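Local coordinates for AB hydrolase-1 domain-containing protein (Thermoplasma acidophilum DSM 1728, PDB 3BDI) that is of unknown function but probably acts as an alpha/beta-fold hydrolase using a serine nucleophile, at residues 106-112 with 131-136; 115-119 with 142-148. One frame throughout, in Å; residues are numbered along the deposited sequence. Where two conformers were deposited one is given.

Contact 1 of 2, residues 106-112 with 131-136; sequences GASMGGG and VAPAWV
Three backbone hydrogen bonds fasten 106-112 to 131-136. Val131 N donates to Gly106 O (2.9 Å). Ser108 N donates to Val131 O (2.9 Å). These two pair the ends of neighbouring parallel strands, with Ala107 CA 4.6 Å from Val131 CA. On one sheet face Ala107 CB lies 4.2 Å from Val131 CB. Beyond the strands, Ala134 N donates to Ser108 O (3.0 Å). Ser108 OG hydrogen-bonds His186 NE2, and Asp158 completes a probable catalytic triad. Ser108 CA also makes a CA-H...O contact with Ala132 O (3.5 Å). Ser108 has phi/psi 63/-123, the strained conformation expected of a nucleophile elbow (GxSxG: Gly106, Ser108, Gly110) between strand 102-107 and helix 109-120. Gly106 keeps it tight: an ideal CB there would fall 2.0 Å from Gly110 O. In the first helical turn the loop presses on bare backbone, Gly111 C 3.7 Å from Pro133 CB and Gly112 CA 3.2 Å from Ala134 O and 3.3 Å from Val136 CG1. Farther out, selenomethionine Met109 (chi1 t, chi2 t, chi3 p) lays CB over the six-membered ring of Trp135 (chi1 m) in a CH-pi contact; Met109 CG lies 3.4 Å from Trp135 CZ3, and SE makes an oblique Met-aromatic contact. The bonds from Ser108 N to Val131 O and from Ala134 N to Ser108 O hold its backbone while its hydroxyl pairs with the histidine, as expected of a hydrolase nucleophile.

Contact 2 of 2, residues 115-119 with 142-148; sequences IMTTL and DMKKIRQ
Helix 109-120 meets, through one side of residues 115-119, residues 142-148, which run from helix 140-143 through a type I turn (Met143 to Ile146). Ile115 (chi1 m, chi2 t) leads, its CG2 lying 3.7 Å from Met143 CG and 4.4 Å from Ile146 CD1. One turn on, Thr118 (chi1 m) places CG2 4.1 Å from Ile146 CG2 and 3.3 Å from Gln148 OE1. Leu119 (chi1 m, chi2 t) makes the largest contribution: CD2 is 3.2 Å from Asp142 O and 3.8 Å from Ile146 CG1, and CD1 is 3.6 Å from Asp142 CB. Leu119 CA and Asp142 CA, the nearest pair, are 6.7 Å apart. The turn, closed by Ile146 N to Met143 O (3.1 Å), brings Ile146 against the helix. Thus the helix of a beta-alpha-beta unit in the alpha/beta hydrolase fold packs on the connection from strand 125-131 to strand 150-155. The contact is van der Waals: Ile115, Leu119, Met143 and Ile146 supply its apolar part, two methyls rest on oxygens, and Thr118 OG1 and Gln148 NE2 bond elsewhere, to Val114 O and Val125 O.

After the earlier strands, strand 102-107 leads through the elbow into helix 109-120, and the chain then returns along strand 125-131. Contact 1 closes that beta-alpha-beta unit where the strand runs out into the loop 131-136. Contact 2 begins later in the same helix and closes between helix 140-143 and the run-in to strand 150-155, over residues 142-148. The two closures cross, because 115-119 falls between the segments of contact 1 and 131-136 between those of contact 2. Their centres are about 13 Å apart, yet they touch: Pro133 CB lies 3.8 Å from Ile115 CD1, and Val136 CG1 4.0 Å from Ile115 CG2. Helix 109-120 thus joins the probable catalytic elbow to the outer loop.

Contact 1 of 2, residues 106-112 with 131-136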
loop_
_atom_site.group_PDB
_atom_site.type_symbol
_atom_site.label_atom_id
_atom_site.label_comp_id
_atom_site.label_asym_id
_atom_site.label_seq_id
_atom_site.Cartn_x
_atom_site.Cartn_y
_atom_site.Cartn_z
ATOM N N GLY A 106 1.169 0.502 1.223
ATOM C CA GLY A 106 1.553 -0.863 1.511
ATOM C C GLY A 106 1.997 -1.031 2.940
ATOM O O GLY A 106 2.743 -0.191 3.493
ATOM N N ALA A 107 1.602 -2.165 3.539
ATOM C CA ALA A 107 2.049 -2.534 4.857
ATOM C C ALA A 107 3.063 -3.665 4.769
ATOM O O ALA A 107 2.828 -4.674 4.136
ATOM C CB ALA A 107 0.875 -2.986 5.695
ATOM N N SER A 108 4.233 -3.495 5.409
ATOM C CA SER A 108 5.201 -4.577 5.615
ATOM C C SER A 108 5.685 -5.060 4.223
ATOM O O SER A 108 6.228 -4.234 3.466
ATOM C CB SER A 108 4.650 -5.631 6.549
ATOM O OG SER A 108 5.669 -6.502 7.015
HETATM N N MSE A 109 5.526 -6.340 3.904
HETATM C CA MSE A 109 5.803 -6.829 2.569
HETATM C C MSE A 109 5.243 -5.844 1.523
HETATM O O MSE A 109 5.927 -5.477 0.579
HETATM C CB MSE A 109 5.159 -8.223 2.413
HETATM C CG MSE A 109 5.219 -8.786 1.019
HETATM SE SE MSE A 109 4.261 -10.491 0.909
HETATM C CE MSE A 109 2.399 -9.968 0.948
ATOM N N GLY A 110 3.965 -5.463 1.677
ATOM C CA GLY A 110 3.265 -4.579 0.762
ATOM C C GLY A 110 3.922 -3.219 0.653
ATOM O O GLY A 110 3.853 -2.557 -0.380
ATOM N N GLY A 111 4.502 -2.758 1.752
ATOM C CA GLY A 111 5.264 -1.497 1.735
ATOM C C GLY A 111 6.490 -1.617 0.852
ATOM O O GLY A 111 6.816 -0.674 0.105
ATOM N N GLY A 112 7.215 -2.722 0.943
ATOM C CA GLY A 112 8.251 -2.984 -0.034
ATOM C C GLY A 112 7.748 -2.987 -1.454
ATOM O O GLY A 112 8.387 -2.424 -2.376
ATOM N N VAL A 131 3.855 1.468 5.534
ATOM C CA VAL A 131 3.760 1.140 6.941
ATOM C C VAL A 131 4.852 0.121 7.245
ATOM O O VAL A 131 4.725 -1.056 6.904
ATOM C CB VAL A 131 2.382 0.570 7.321
ATOM C CG1 VAL A 131 2.197 0.514 8.853
ATOM C CG2 VAL A 131 1.252 1.412 6.680
ATOM N N ALA A 132 5.951 0.586 7.857
ATOM C CA ALA A 132 7.093 -0.266 8.188
ATOM C C ALA A 132 7.464 -1.194 7.037
ATOM O O ALA A 132 7.476 -2.423 7.166
ATOM C CB ALA A 132 6.904 -1.003 9.501
ATOM N N PRO A 133 7.817 -0.606 5.885
ATOM C CA PRO A 133 8.122 -1.420 4.706
ATOM C C PRO A 133 9.246 -2.400 4.881
ATOM O O PRO A 133 10.319 -2.025 5.361
ATOM C CB PRO A 133 8.505 -0.381 3.655
ATOM C CG PRO A 133 8.874 0.889 4.441
ATOM C CD PRO A 133 7.937 0.841 5.612
ATOM N N ALA A 134 8.979 -3.655 4.543
ATOM C CA ALA A 134 9.935 -4.746 4.559
ATOM C C ALA A 134 10.507 -4.928 3.168
ATOM O O ALA A 134 9.974 -4.450 2.181
ATOM C CB ALA A 134 9.235 -6.015 5.002
ATOM N N TRP A 135 11.670 -5.574 3.125
ATOM C CA TRP A 135 12.326 -6.047 1.882
ATOM C C TRP A 135 12.937 -4.958 0.987
ATOM O O TRP A 135 13.221 -5.215 -0.208
ATOM C CB TRP A 135 11.392 -6.942 1.044
ATOM C CG TRP A 135 10.760 -8.114 1.765
ATOM C CD1 TRP A 135 11.050 -8.588 3.017
ATOM C CD2 TRP A 135 9.738 -8.992 1.238
ATOM N NE1 TRP A 135 10.255 -9.673 3.317
ATOM C CE2 TRP A 135 9.453 -9.950 2.238
ATOM C CE3 TRP A 135 9.040 -9.049 0.023
ATOM C CZ2 TRP A 135 8.502 -10.975 2.064
ATOM C CZ3 TRP A 135 8.086 -10.078 -0.159
ATOM C CH2 TRP A 135 7.837 -11.025 0.872
ATOM N N VAL A 136 13.163 -3.772 1.518
ATOM C CA VAL A 136 13.680 -2.681 0.682
ATOM C C VAL A 136 15.084 -2.197 1.084
ATOM O O VAL A 136 15.552 -1.195 0.574
ATOM C CB VAL A 136 12.690 -1.469 0.584
ATOM C CG1 VAL A 136 11.408 -1.900 -0.096
ATOM C CG2 VAL A 136 12.424 -0.841 1.948
#

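Contact 2 of 2, residues 115-119 with 142-148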
loop_
_atom_site.group_PDB
_atom_site.type_symbol
_atom_site.label_atom_id
_atom_site.label_comp_id
_atom_site.label_asym_id
_atom_site.label_seq_id
_atom_site.Cartn_x
_atom_site.Cartn_y
_atom_site.Cartn_z
ATOM N N ILE A 115 7.084 0.606 -2.697
ATOM C CA ILE A 115 8.371 1.291 -2.969
ATOM C C ILE A 115 8.912 0.828 -4.331
ATOM O O ILE A 115 9.230 1.667 -5.213
ATOM C CB ILE A 115 9.352 1.120 -1.783
ATOM C CG1 ILE A 115 8.834 2.020 -0.629
ATOM C CG2 ILE A 115 10.812 1.489 -2.167
ATOM C CD1 ILE A 115 9.482 1.828 0.681
HETATM N N MSE A 116 8.990 -0.479 -4.530
HETATM C CA MSE A 116 9.497 -0.988 -5.779
HETATM C C MSE A 116 8.687 -0.521 -6.969
HETATM O O MSE A 116 9.245 -0.190 -8.038
HETATM C CB MSE A 116 9.567 -2.516 -5.790
HETATM C CG MSE A 116 10.163 -3.086 -7.106
HETATM SE SE MSE A 116 12.033 -2.581 -7.406
HETATM C CE MSE A 116 12.740 -3.935 -6.382
ATOM N N THR A 117 7.374 -0.495 -6.844
ATOM C CA THR A 117 6.534 0.018 -7.922
ATOM C C THR A 117 6.850 1.480 -8.282
ATOM O O THR A 117 6.860 1.848 -9.462
ATOM C CB THR A 117 5.058 -0.097 -7.547
ATOM O OG1 THR A 117 4.783 -1.462 -7.222
ATOM C CG2 THR A 117 4.134 0.375 -8.653
ATOM N N THR A 118 7.152 2.290 -7.272
ATOM C CA THR A 118 7.528 3.699 -7.512
ATOM C C THR A 118 8.898 3.810 -8.173
ATOM O O THR A 118 9.079 4.662 -9.034
ATOM C CB THR A 118 7.464 4.494 -6.201
ATOM O OG1 THR A 118 6.183 4.286 -5.583
ATOM C CG2 THR A 118 7.608 5.974 -6.460
ATOM N N LEU A 119 9.812 2.919 -7.840
ATOM C CA LEU A 119 11.150 2.897 -8.468
ATOM C C LEU A 119 11.052 2.473 -9.929
ATOM O O LEU A 119 11.780 2.993 -10.773
ATOM C CB LEU A 119 12.106 1.967 -7.712
ATOM C CG LEU A 119 12.400 2.371 -6.268
ATOM C CD1 LEU A 119 13.287 1.324 -5.577
ATOM C CD2 LEU A 119 13.001 3.758 -6.214
ATOM N N ASP A 142 18.182 3.748 -4.852
ATOM C CA ASP A 142 17.117 4.093 -5.783
ATOM C C ASP A 142 16.027 4.903 -5.081
ATOM O O ASP A 142 15.405 5.808 -5.661
ATOM C CB ASP A 142 16.530 2.801 -6.359
ATOM C CG ASP A 142 17.609 1.867 -6.902
ATOM O OD1 ASP A 142 17.997 2.068 -8.069
ATOM O OD2 ASP A 142 18.075 0.959 -6.156
HETATM N N MSE A 143 15.776 4.561 -3.820
HETATM C CA MSE A 143 14.838 5.282 -2.995
HETATM C C MSE A 143 15.221 6.728 -2.880
HETATM O O MSE A 143 14.347 7.565 -2.794
HETATM C CB MSE A 143 14.724 4.665 -1.598
HETATM C CG MSE A 143 13.936 3.367 -1.603
HETATM SE SE MSE A 143 13.964 2.394 0.079
HETATM C CE MSE A 143 14.345 3.681 1.335
ATOM N N LYS A 144 16.529 7.043 -2.889
ATOM C CA LYS A 144 16.915 8.440 -2.818
ATOM C C LYS A 144 16.332 9.281 -3.948
ATOM O O LYS A 144 16.161 10.505 -3.752
ATOM C CB LYS A 144 18.446 8.640 -2.682
ATOM C CG LYS A 144 19.270 8.446 -3.902
ATOM C CD LYS A 144 20.774 8.723 -3.606
ATOM C CE LYS A 144 21.617 8.517 -4.836
ATOM N NZ LYS A 144 23.024 9.027 -4.702
ATOM N N LYS A 145 15.962 8.627 -5.050
ATOM C CA LYS A 145 15.403 9.268 -6.233
ATOM C C LYS A 145 13.898 9.553 -6.193
ATOM O O LYS A 145 13.400 10.365 -6.982
ATOM C CB LYS A 145 15.745 8.444 -7.470
ATOM N N ILE A 146 13.176 8.913 -5.281
ATOM C CA ILE A 146 11.718 9.083 -5.236
ATOM C C ILE A 146 11.301 10.534 -5.069
ATOM O O ILE A 146 11.692 11.220 -4.116
ATOM C CB ILE A 146 11.080 8.193 -4.108
ATOM C CG1 ILE A 146 11.264 6.716 -4.470
ATOM C CG2 ILE A 146 9.609 8.471 -3.916
ATOM C CD1 ILE A 146 10.985 5.742 -3.268
ATOM N N ARG A 147 10.458 11.012 -5.977
ATOM C CA ARG A 147 9.957 12.373 -5.890
ATOM C C ARG A 147 8.574 12.526 -5.271
ATOM O O ARG A 147 8.159 13.613 -4.897
ATOM C CB ARG A 147 9.957 12.975 -7.297
ATOM C CG ARG A 147 11.317 12.914 -7.998
ATOM C CD ARG A 147 12.438 13.675 -7.246
ATOM N NE ARG A 147 13.700 13.765 -8.000
ATOM C CZ ARG A 147 14.603 12.786 -8.105
ATOM N N GLN A 148 7.804 11.415 -5.200
ATOM C CA GLN A 148 6.466 11.460 -4.637
ATOM C C GLN A 148 6.443 11.834 -3.171
ATOM O O GLN A 148 7.378 11.457 -2.425
ATOM C CB GLN A 148 5.811 10.077 -4.770
ATOM C CG GLN A 148 5.268 9.772 -6.173
ATOM C CD GLN A 148 6.296 9.340 -7.183
ATOM O OE1 GLN A 148 7.488 9.222 -6.899
ATOM N NE2 GLN A 148 5.834 9.080 -8.394
#